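Local coordinates for jasmonate-induced oxygenase 2 (Arabidopsis thaliana, PDB 6LSV), which uses iron, 2-oxoglutarate and molecular oxygen to hydroxylate the plant stress hormone jasmonate to 12-hydroxyjasmonate, at residues A[7-15]-A[132-140]; A[218-229]-A[281-290]. All blocks are in the same frame, centred on the assembly; numbering follows the deposited sequence.

Interaction 1: residues A[7-15]-A[132-140]; sequences IVRVQSLAE and SLDWSDYYF. With JAA ({(1R,2R)-3-oxo-2-[(2Z)-pent-2-en-1-yl]cyclopentyl}acetic acid), chain D.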
loop_
_atom_site.group_PDB
_atom_site.type_symbol
_atom_site.label_atom_id
_atom_site.label_comp_id
_atom_site.label_asym_id
_atom_site.label_seq_id
_atom_site.Cartn_x
_atom_site.Cartn_y
_atom_site.Cartn_z
ATOM N N ILE A 7 -10.527 15.071 13.777
ATOM C CA ILE A 7 -9.898 13.759 13.674
ATOM C C ILE A 7 -9.710 13.179 15.069
ATOM O O ILE A 7 -9.191 13.849 15.969
ATOM C CB ILE A 7 -8.552 13.847 12.937
ATOM C CG1 ILE A 7 -8.726 13.629 11.433
ATOM C CG2 ILE A 7 -7.614 12.783 13.440
ATOM C CD1 ILE A 7 -9.762 14.497 10.798
ATOM N N VAL A 8 -10.127 11.932 15.249
ATOM C CA VAL A 8 -9.845 11.174 16.460
ATOM C C VAL A 8 -8.676 10.246 16.161
ATOM O O VAL A 8 -8.735 9.445 15.220
ATOM C CB VAL A 8 -11.072 10.379 16.924
ATOM C CG1 VAL A 8 -10.670 9.362 17.970
ATOM C CG2 VAL A 8 -12.127 11.316 17.465
ATOM N N ARG A 9 -7.609 10.355 16.946
ATOM C CA ARG A 9 -6.455 9.480 16.770
ATOM C C ARG A 9 -6.743 8.134 17.420
ATOM O O ARG A 9 -6.969 8.061 18.632
ATOM C CB ARG A 9 -5.202 10.113 17.365
ATOM C CG ARG A 9 -4.918 11.507 16.839
ATOM C CD ARG A 9 -4.770 11.517 15.327
ATOM N NE ARG A 9 -4.496 12.862 14.830
ATOM C CZ ARG A 9 -4.323 13.170 13.548
ATOM N NH1 ARG A 9 -4.397 12.225 12.620
ATOM N NH2 ARG A 9 -4.082 14.424 13.193
ATOM N N VAL A 10 -6.739 7.069 16.613
ATOM C CA VAL A 10 -7.090 5.741 17.113
ATOM C C VAL A 10 -6.212 5.352 18.295
ATOM O O VAL A 10 -6.651 4.622 19.193
ATOM C CB VAL A 10 -7.004 4.709 15.968
ATOM C CG1 VAL A 10 -7.571 3.377 16.407
ATOM C CG2 VAL A 10 -7.749 5.220 14.748
ATOM N N GLN A 11 -4.974 5.849 18.331
ATOM C CA GLN A 11 -4.117 5.601 19.484
ATOM C C GLN A 11 -4.729 6.165 20.761
ATOM O O GLN A 11 -4.590 5.570 21.837
ATOM C CB GLN A 11 -2.731 6.197 19.247
ATOM C CG GLN A 11 -1.722 5.815 20.309
ATOM C CD GLN A 11 -0.464 6.654 20.251
ATOM O OE1 GLN A 11 -0.316 7.516 19.381
ATOM N NE2 GLN A 11 0.451 6.409 21.181
ATOM N N SER A 12 -5.409 7.312 20.664
ATOM C CA SER A 12 -6.047 7.896 21.840
ATOM C C SER A 12 -7.134 6.983 22.382
ATOM O O SER A 12 -7.315 6.873 23.600
ATOM C CB SER A 12 -6.635 9.267 21.507
ATOM O OG SER A 12 -5.658 10.137 20.966
ATOM N N LEU A 13 -7.874 6.325 21.489
ATOM C CA LEU A 13 -8.921 5.410 21.927
ATOM C C LEU A 13 -8.325 4.186 22.613
ATOM O O LEU A 13 -8.785 3.776 23.685
ATOM C CB LEU A 13 -9.791 5.003 20.736
ATOM C CG LEU A 13 -10.246 6.157 19.837
ATOM C CD1 LEU A 13 -10.844 5.640 18.536
ATOM C CD2 LEU A 13 -11.244 7.033 20.576
ATOM N N ALA A 14 -7.285 3.600 22.018
ATOM C CA ALA A 14 -6.660 2.427 22.619
ATOM C C ALA A 14 -5.968 2.766 23.934
ATOM O O ALA A 14 -5.807 1.888 24.788
ATOM C CB ALA A 14 -5.664 1.803 21.642
ATOM N N GLU A 15 -5.549 4.021 24.113
ATOM C CA GLU A 15 -4.867 4.406 25.342
ATOM C C GLU A 15 -5.852 4.697 26.462
ATOM O O GLU A 15 -5.515 4.531 27.640
ATOM C CB GLU A 15 -3.958 5.606 25.085
ATOM C CG GLU A 15 -2.582 5.189 24.613
ATOM C CD GLU A 15 -1.760 6.345 24.100
ATOM O OE1 GLU A 15 -2.227 7.499 24.207
ATOM O OE2 GLU A 15 -0.647 6.097 23.585
ATOM N N SER A 132 -17.856 5.208 8.069
ATOM C CA SER A 132 -17.194 4.309 9.002
ATOM C C SER A 132 -15.685 4.512 8.937
ATOM O O SER A 132 -15.124 4.845 7.889
ATOM C CB SER A 132 -17.544 2.856 8.690
ATOM O OG SER A 132 -17.457 2.049 9.853
ATOM N N LEU A 133 -15.025 4.310 10.070
ATOM C CA LEU A 133 -13.595 4.540 10.177
ATOM C C LEU A 133 -12.859 3.235 10.450
ATOM O O LEU A 133 -13.440 2.248 10.914
ATOM C CB LEU A 133 -13.284 5.557 11.277
ATOM C CG LEU A 133 -13.907 6.930 11.046
ATOM C CD1 LEU A 133 -13.619 7.845 12.221
ATOM C CD2 LEU A 133 -13.388 7.530 9.751
ATOM N N ASP A 134 -11.562 3.249 10.160
ATOM C CA ASP A 134 -10.702 2.097 10.368
ATOM C C ASP A 134 -9.883 2.265 11.642
ATOM O O ASP A 134 -9.592 3.385 12.076
ATOM C CB ASP A 134 -9.780 1.889 9.167
ATOM C CG ASP A 134 -10.531 1.435 7.929
ATOM O OD1 ASP A 134 -11.676 0.953 8.069
ATOM O OD2 ASP A 134 -9.978 1.566 6.816
ATOM N N TRP A 135 -9.512 1.134 12.239
ATOM C CA TRP A 135 -8.786 1.133 13.509
ATOM C C TRP A 135 -7.284 1.234 13.247
ATOM O O TRP A 135 -6.508 0.310 13.492
ATOM C CB TRP A 135 -9.124 -0.114 14.317
ATOM C CG TRP A 135 -8.786 0.026 15.774
ATOM C CD1 TRP A 135 -7.684 -0.465 16.413
ATOM C CD2 TRP A 135 -9.554 0.711 16.769
ATOM N NE1 TRP A 135 -7.721 -0.131 17.746
ATOM C CE2 TRP A 135 -8.858 0.593 17.989
ATOM C CE3 TRP A 135 -10.761 1.417 16.746
ATOM C CZ2 TRP A 135 -9.332 1.151 19.176
ATOM C CZ3 TRP A 135 -11.229 1.969 17.924
ATOM C CH2 TRP A 135 -10.518 1.832 19.122
ATOM N N SER A 136 -6.878 2.398 12.744
ATOM C CA SER A 136 -5.464 2.612 12.479
ATOM C C SER A 136 -5.175 4.099 12.369
ATOM O O SER A 136 -6.028 4.886 11.947
ATOM C CB SER A 136 -5.010 1.912 11.193
ATOM O OG SER A 136 -5.956 2.085 10.154
ATOM N N ASP A 137 -3.961 4.463 12.765
ATOM C CA ASP A 137 -3.339 5.731 12.427
ATOM C C ASP A 137 -2.257 5.463 11.391
ATOM O O ASP A 137 -1.812 4.325 11.214
ATOM C CB ASP A 137 -2.736 6.404 13.665
ATOM C CG ASP A 137 -3.767 6.664 14.749
ATOM O OD1 ASP A 137 -4.940 6.927 14.412
ATOM O OD2 ASP A 137 -3.404 6.599 15.942
ATOM N N TYR A 138 -1.828 6.513 10.698
ATOM C CA TYR A 138 -0.841 6.321 9.649
ATOM C C TYR A 138 -0.046 7.602 9.451
ATOM O O TYR A 138 -0.432 8.680 9.911
ATOM C CB TYR A 138 -1.502 5.886 8.334
ATOM C CG TYR A 138 -2.352 6.962 7.697
ATOM C CD1 TYR A 138 -1.802 7.860 6.792
ATOM C CD2 TYR A 138 -3.704 7.078 8.002
ATOM C CE1 TYR A 138 -2.571 8.846 6.211
ATOM C CE2 TYR A 138 -4.484 8.063 7.424
ATOM C CZ TYR A 138 -3.912 8.946 6.529
ATOM O OH TYR A 138 -4.676 9.936 5.947
ATOM N N TYR A 139 1.079 7.465 8.745
ATOM C CA TYR A 139 1.875 8.592 8.282
ATOM C C TYR A 139 2.091 8.461 6.783
ATOM O O TYR A 139 2.257 7.357 6.263
ATOM C CB TYR A 139 3.234 8.673 8.990
ATOM C CG TYR A 139 3.795 10.073 9.015
ATOM C CD1 TYR A 139 4.465 10.594 7.916
ATOM C CD2 TYR A 139 3.637 10.881 10.130
ATOM C CE1 TYR A 139 4.970 11.882 7.932
ATOM C CE2 TYR A 139 4.138 12.168 10.157
ATOM C CZ TYR A 139 4.802 12.662 9.058
ATOM O OH TYR A 139 5.297 13.943 9.086
ATOM N N PHE A 140 2.095 9.596 6.090
ATOM C CA PHE A 140 2.241 9.607 4.639
ATOM C C PHE A 140 3.237 10.687 4.238
ATOM O O PHE A 140 3.182 11.807 4.754
ATOM C CB PHE A 140 0.884 9.840 3.964
ATOM C CG PHE A 140 0.937 9.855 2.463
ATOM C CD1 PHE A 140 1.233 8.702 1.753
ATOM C CD2 PHE A 140 0.679 11.023 1.762
ATOM C CE1 PHE A 140 1.272 8.717 0.370
ATOM C CE2 PHE A 140 0.721 11.043 0.380
ATOM C CZ PHE A 140 1.017 9.891 -0.317
HETATM O O01 JAA D . -2.747 7.302 2.376
HETATM O O02 JAA D . -1.103 8.167 -3.710
HETATM O O03 JAA D . -2.840 9.475 -3.680
HETATM C C04 JAA D . -2.381 7.771 -0.950
HETATM C C05 JAA D . -3.149 6.935 0.215
HETATM C C06 JAA D . -2.603 9.252 -0.547
HETATM C C07 JAA D . -3.010 9.236 0.773
HETATM C C08 JAA D . -2.944 7.673 1.267
HETATM C C09 JAA D . -2.521 5.486 0.409
HETATM C C10 JAA D . -2.929 7.522 -2.245
HETATM C C11 JAA D . -3.193 4.490 -0.538
HETATM C C12 JAA D . -2.253 8.439 -3.269
HETATM C C13 JAA D . -3.644 3.324 -0.115
HETATM C C14 JAA D . -3.522 2.911 1.350
HETATM C C15 JAA D . -4.891 2.476 1.873
#

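Interaction 2: residues A[218-229]-A[281-290]; sequences PELALGLSPHSD and SVEHRVIVNS. With FE (Fe (III) ion), chain E; AKG (2-oxoglutaric acid), chain C; JAA ({(1R,2R)-3-oxo-2-[(2Z)-pent-2-en-1-yl]cyclopentyl}acetic acid), chain D.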
loop_
_atom_site.group_PDB
_atom_site.type_symbol
_atom_site.label_atom_id
_atom_site.label_comp_id
_atom_site.label_asym_id
_atom_site.label_seq_id
_atom_site.Cartn_x
_atom_site.Cartn_y
_atom_site.Cartn_z
ATOM N N PRO A 218 -12.026 -6.471 18.322
ATOM C CA PRO A 218 -11.503 -6.526 16.948
ATOM C C PRO A 218 -12.355 -7.340 15.995
ATOM O O PRO A 218 -12.200 -7.185 14.777
ATOM C CB PRO A 218 -10.120 -7.157 17.127
ATOM C CG PRO A 218 -10.268 -7.996 18.345
ATOM C CD PRO A 218 -11.180 -7.228 19.260
ATOM N N GLU A 219 -13.242 -8.200 16.493
ATOM C CA GLU A 219 -14.131 -8.928 15.596
ATOM C C GLU A 219 -15.201 -8.035 14.978
ATOM O O GLU A 219 -15.930 -8.494 14.091
ATOM C CB GLU A 219 -14.780 -10.103 16.333
ATOM C CG GLU A 219 -16.072 -9.769 17.058
ATOM C CD GLU A 219 -15.839 -9.157 18.428
ATOM O OE1 GLU A 219 -14.666 -8.921 18.793
ATOM O OE2 GLU A 219 -16.836 -8.915 19.140
ATOM N N LEU A 220 -15.317 -6.781 15.420
ATOM C CA LEU A 220 -16.212 -5.812 14.801
ATOM C C LEU A 220 -15.477 -4.787 13.954
ATOM O O LEU A 220 -16.123 -4.050 13.200
ATOM C CB LEU A 220 -17.021 -5.061 15.868
ATOM C CG LEU A 220 -17.800 -5.837 16.928
ATOM C CD1 LEU A 220 -18.466 -4.863 17.893
ATOM C CD2 LEU A 220 -18.828 -6.745 16.285
ATOM N N ALA A 221 -14.157 -4.714 14.064
ATOM C CA ALA A 221 -13.384 -3.626 13.498
ATOM C C ALA A 221 -12.456 -4.147 12.411
ATOM O O ALA A 221 -12.236 -5.352 12.263
ATOM C CB ALA A 221 -12.577 -2.908 14.588
ATOM N N LEU A 222 -11.914 -3.208 11.642
ATOM C CA LEU A 222 -10.897 -3.492 10.644
ATOM C C LEU A 222 -9.804 -2.448 10.783
ATOM O O LEU A 222 -10.097 -1.252 10.882
ATOM C CB LEU A 222 -11.475 -3.472 9.226
ATOM C CG LEU A 222 -12.187 -4.738 8.744
ATOM C CD1 LEU A 222 -12.861 -4.491 7.407
ATOM C CD2 LEU A 222 -11.217 -5.898 8.646
ATOM N N GLY A 223 -8.549 -2.900 10.819
ATOM C CA GLY A 223 -7.448 -1.956 10.802
ATOM C C GLY A 223 -7.421 -1.143 9.527
ATOM O O GLY A 223 -7.077 0.042 9.544
ATOM N N LEU A 224 -7.806 -1.760 8.412
ATOM C CA LEU A 224 -7.881 -1.083 7.121
ATOM C C LEU A 224 -8.891 -1.826 6.258
ATOM O O LEU A 224 -8.751 -3.034 6.042
ATOM C CB LEU A 224 -6.509 -1.046 6.455
ATOM C CG LEU A 224 -6.311 -0.071 5.296
ATOM C CD1 LEU A 224 -6.830 1.314 5.657
ATOM C CD2 LEU A 224 -4.838 -0.026 4.920
ATOM N N SER A 225 -9.903 -1.110 5.771
ATOM C CA SER A 225 -10.982 -1.719 5.007
ATOM C C SER A 225 -10.496 -2.177 3.629
ATOM O O SER A 225 -9.437 -1.748 3.163
ATOM C CB SER A 225 -12.141 -0.732 4.869
ATOM O OG SER A 225 -12.763 -0.506 6.120
ATOM N N PRO A 226 -11.253 -3.058 2.961
ATOM C CA PRO A 226 -10.796 -3.599 1.674
ATOM C C PRO A 226 -10.477 -2.510 0.660
ATOM O O PRO A 226 -11.137 -1.470 0.601
ATOM C CB PRO A 226 -11.981 -4.451 1.207
ATOM C CG PRO A 226 -12.648 -4.865 2.457
ATOM C CD PRO A 226 -12.510 -3.699 3.396
ATOM N N HIS A 227 -9.452 -2.774 -0.148
ATOM C CA HIS A 227 -9.034 -1.881 -1.219
ATOM C C HIS A 227 -7.923 -2.553 -2.013
ATOM O O HIS A 227 -7.239 -3.455 -1.521
ATOM C CB HIS A 227 -8.531 -0.538 -0.686
ATOM C CG HIS A 227 -7.187 -0.625 -0.035
ATOM N ND1 HIS A 227 -6.972 -1.328 1.131
ATOM C CD2 HIS A 227 -5.987 -0.112 -0.393
ATOM C CE1 HIS A 227 -5.698 -1.240 1.467
ATOM N NE2 HIS A 227 -5.078 -0.509 0.558
ATOM N N SER A 228 -7.755 -2.098 -3.248
ATOM C CA SER A 228 -6.522 -2.296 -3.989
ATOM C C SER A 228 -5.769 -0.973 -4.027
ATOM O O SER A 228 -6.372 0.105 -3.961
ATOM C CB SER A 228 -6.788 -2.803 -5.411
ATOM O OG SER A 228 -7.651 -1.935 -6.123
ATOM N N ASP A 229 -4.449 -1.057 -4.111
ATOM C CA ASP A 229 -3.635 0.151 -4.120
ATOM C C ASP A 229 -3.810 0.887 -5.443
ATOM O O ASP A 229 -3.736 0.262 -6.508
ATOM C CB ASP A 229 -2.169 -0.193 -3.888
ATOM C CG ASP A 229 -1.925 -0.746 -2.503
ATOM O OD1 ASP A 229 -2.614 -0.301 -1.565
ATOM O OD2 ASP A 229 -1.058 -1.632 -2.354
ATOM N N SER A 281 -4.691 -6.370 -9.756
ATOM C CA SER A 281 -4.292 -5.749 -8.503
ATOM C C SER A 281 -4.925 -6.505 -7.340
ATOM O O SER A 281 -6.126 -6.786 -7.354
ATOM C CB SER A 281 -4.690 -4.272 -8.474
ATOM O OG SER A 281 -6.095 -4.102 -8.559
ATOM N N VAL A 282 -4.108 -6.853 -6.346
ATOM C CA VAL A 282 -4.606 -7.595 -5.193
ATOM C C VAL A 282 -5.495 -6.697 -4.339
ATOM O O VAL A 282 -5.236 -5.496 -4.178
ATOM C CB VAL A 282 -3.436 -8.164 -4.370
ATOM C CG1 VAL A 282 -2.527 -7.041 -3.866
ATOM C CG2 VAL A 282 -3.957 -9.000 -3.209
ATOM N N GLU A 283 -6.562 -7.277 -3.803
ATOM C CA GLU A 283 -7.419 -6.614 -2.832
ATOM C C GLU A 283 -7.046 -7.107 -1.438
ATOM O O GLU A 283 -7.024 -8.318 -1.191
ATOM C CB GLU A 283 -8.890 -6.900 -3.129
ATOM C CG GLU A 283 -9.866 -6.189 -2.213
ATOM C CD GLU A 283 -11.313 -6.462 -2.585
ATOM O OE1 GLU A 283 -11.565 -7.412 -3.357
ATOM O OE2 GLU A 283 -12.199 -5.729 -2.102
ATOM N N HIS A 284 -6.744 -6.179 -0.536
ATOM C CA HIS A 284 -6.310 -6.561 0.797
ATOM C C HIS A 284 -7.010 -5.712 1.849
ATOM O O HIS A 284 -7.627 -4.684 1.554
ATOM C CB HIS A 284 -4.785 -6.458 0.952
ATOM C CG HIS A 284 -4.182 -5.280 0.256
ATOM N ND1 HIS A 284 -3.995 -5.237 -1.110
ATOM C CD2 HIS A 284 -3.714 -4.104 0.738
ATOM C CE1 HIS A 284 -3.444 -4.083 -1.439
ATOM N NE2 HIS A 284 -3.264 -3.376 -0.338
ATOM N N ARG A 285 -6.912 -6.182 3.088
ATOM C CA ARG A 285 -7.465 -5.519 4.258
ATOM C C ARG A 285 -6.640 -5.958 5.459
ATOM O O ARG A 285 -5.922 -6.960 5.404
ATOM C CB ARG A 285 -8.947 -5.859 4.451
ATOM C CG ARG A 285 -9.175 -7.258 5.009
ATOM C CD ARG A 285 -10.648 -7.564 5.209
ATOM N NE ARG A 285 -10.833 -8.817 5.935
ATOM C CZ ARG A 285 -12.010 -9.393 6.162
ATOM N NH1 ARG A 285 -13.127 -8.830 5.723
ATOM N NH2 ARG A 285 -12.069 -10.535 6.834
ATOM N N VAL A 286 -6.741 -5.201 6.545
ATOM C CA VAL A 286 -6.010 -5.502 7.768
ATOM C C VAL A 286 -7.017 -5.749 8.880
ATOM O O VAL A 286 -7.965 -4.974 9.052
ATOM C CB VAL A 286 -5.034 -4.372 8.152
ATOM C CG1 VAL A 286 -4.118 -4.823 9.280
ATOM C CG2 VAL A 286 -4.214 -3.939 6.947
ATOM N N ILE A 287 -6.823 -6.838 9.614
ATOM C CA ILE A 287 -7.582 -7.102 10.818
ATOM C C ILE A 287 -6.708 -6.737 12.008
ATOM O O ILE A 287 -5.478 -6.703 11.922
ATOM C CB ILE A 287 -8.065 -8.569 10.903
ATOM C CG1 ILE A 287 -6.876 -9.526 10.978
ATOM C CG2 ILE A 287 -8.957 -8.908 9.718
ATOM C CD1 ILE A 287 -7.274 -10.991 10.969
ATOM N N VAL A 288 -7.355 -6.441 13.133
ATOM C CA VAL A 288 -6.646 -6.038 14.343
ATOM C C VAL A 288 -6.957 -7.050 15.437
ATOM O O VAL A 288 -7.739 -7.983 15.219
ATOM C CB VAL A 288 -7.031 -4.605 14.764
ATOM C CG1 VAL A 288 -6.341 -3.588 13.876
ATOM C CG2 VAL A 288 -8.537 -4.415 14.696
ATOM N N ASN A 289 -6.336 -6.900 16.606
ATOM C CA ASN A 289 -6.698 -7.730 17.747
ATOM C C ASN A 289 -6.523 -6.939 19.035
ATOM O O ASN A 289 -5.998 -5.822 19.047
ATOM C CB ASN A 289 -5.903 -9.042 17.790
ATOM C CG ASN A 289 -4.419 -8.842 17.596
ATOM O OD1 ASN A 289 -3.839 -7.871 18.074
ATOM N ND2 ASN A 289 -3.789 -9.780 16.896
ATOM N N SER A 290 -6.976 -7.548 20.131
ATOM C CA SER A 290 -7.086 -6.867 21.412
ATOM C C SER A 290 -5.789 -6.847 22.201
ATOM O O SER A 290 -5.679 -6.068 23.155
ATOM C CB SER A 290 -8.167 -7.537 22.261
ATOM O OG SER A 290 -7.867 -8.909 22.462
HETATM FE FE FE E . -2.750 -1.061 0.761
HETATM C C1 AKG C . -1.397 -0.808 2.988
HETATM O O1 AKG C . -1.026 -0.932 1.795
HETATM O O2 AKG C . -1.507 0.347 3.483
HETATM C C2 AKG C . -1.732 -2.060 3.807
HETATM O O5 AKG C . -2.621 -2.755 3.445
HETATM C C3 AKG C . -0.955 -2.439 5.076
HETATM C C4 AKG C . -0.820 -3.963 5.147
HETATM C C5 AKG C . -0.461 -4.419 6.562
HETATM O O3 AKG C . 0.203 -5.472 6.753
HETATM O O4 AKG C . -0.838 -3.733 7.545
HETATM O O01 JAA D . -2.747 7.302 2.376
HETATM O O02 JAA D . -1.103 8.167 -3.710
HETATM O O03 JAA D . -2.840 9.475 -3.680
HETATM C C04 JAA D . -2.381 7.771 -0.950
HETATM C C05 JAA D . -3.149 6.935 0.215
HETATM C C06 JAA D . -2.603 9.252 -0.547
HETATM C C07 JAA D . -3.010 9.236 0.773
HETATM C C08 JAA D . -2.944 7.673 1.267
HETATM C C09 JAA D . -2.521 5.486 0.409
HETATM C C10 JAA D . -2.929 7.522 -2.245
HETATM C C11 JAA D . -3.193 4.490 -0.538
HETATM C C12 JAA D . -2.253 8.439 -3.269
HETATM C C13 JAA D . -3.644 3.324 -0.115
HETATM C C14 JAA D . -3.522 2.911 1.350
HETATM C C15 JAA D . -4.891 2.476 1.873
HETATM O O HOH W 1 -2.860 -3.739 -4.901
#

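Interaction 1: residues A[7-15]-A[132-140]
The short helix 10-15 sits with its first turn against the loop that runs into the strand at 137-140, the two backbones coming nearest at Val10 and Ser136, with their CA atoms 5.8 Å apart. Asp137 grips that first turn. Its OD1 takes the N-H of Val10 at 2.8 Å, on the lone pair that faces the other oxygen, and its OD2 takes the N-H of Gln11 at 3.0 Å, 22° out of the carboxylate plane. Ser123 donates to OD1 as well, so the buried carboxylate has three partners, and the start of the helix would be expected to favour its negative charge. The strand belongs to the larger mixed sheet, which includes strands of the double-stranded beta-helix of this oxygenase family, and pairs with strands 120-122 and 204-212; further along it, Phe140 lays a ring face on jasmonate, CZ lying 3.7 Å from JAA C06. Beside the carboxylate, Val10 splits its two methyls. With CG1 anti to the backbone N (chi1 -171°), that methyl lands over the middle of the Trp135 five-membered ring in a CH-pi contact, 3.4 Å from the centroid, while CG2 rests on Ser136 O at 3.3 Å. Leu13 takes the six-membered end of the indole, CB lying 3.6 Å from Trp135 CH2 and CD1 reaching CZ3. The indole N-H turns elsewhere, to the carbonyl of Lys214.

Interaction 2: residues A[218-229]-A[281-290]
The facial triad of the iron site, two histidines and one carboxylate in the double-stranded beta-helix fold, is assembled here from two antiparallel segments: His227 and Asp229 of an HxD motif on 218-229, His284 on 281-290. His227 NE2 lies 2.4 Å from the iron, Asp229 OD1 2.5 Å and His284 NE2 2.6 Å, and 2-oxoglutarate adds its carboxylate oxygen O1. The two histidines lie on one face of the strand pair as a hydrogen-bonded pair, each backbone N-H going to the carbonyl of the other, their ring planes turned 63° apart. ND1 of His227 donates to Ser225 O, which fixes the rotation of the imidazole, while His227 O stands over a face of the His284 ring. Asp229 OD2, turned from the metal, accepts from Thr234. Between the histidine pair and Leu224-Val286 the register slips by one; beyond it, Gly223 and Leu224 both face Val286 in a classic bulge, with Leu224 and Val286 exchanging backbone bonds. Leu224 CB meets Val286 CG2 at 3.7 Å. The same CG2 of Val286 also lies 3.4 Å from AKG O4, while CD2 of Leu224 turns to AKG O2. The terminal carbon of jasmonate, C15, the position to be hydroxylated, packs beside His227 near the iron. At the edge of the His284 ring, in its plane, a water donates to Val282 O and accepts from Asp229 N.

From the N terminus, interaction 1 closes the first long loop: the chain leaves helix 10-15, runs through helices 63-74 and 87-102, and returns at the start of strand 137-144. Only after that does interaction 2 open at 218-229, closing over strands 233-237, 245-248, 253-255 and 263-267 when 281-290 comes back. The contacts are therefore in series, neither nested nor crossed. They nevertheless meet in space: Asp134 probably hydrogen-bonds to the hydroxyl of Ser225, while Ser136 OG lies against the carbonyl of Gly223, too close for a bond to be read with confidence. Interaction 1 thus ties the N-terminal extension to the main sheet, interaction 2 builds the iron centre, and both reach jasmonate.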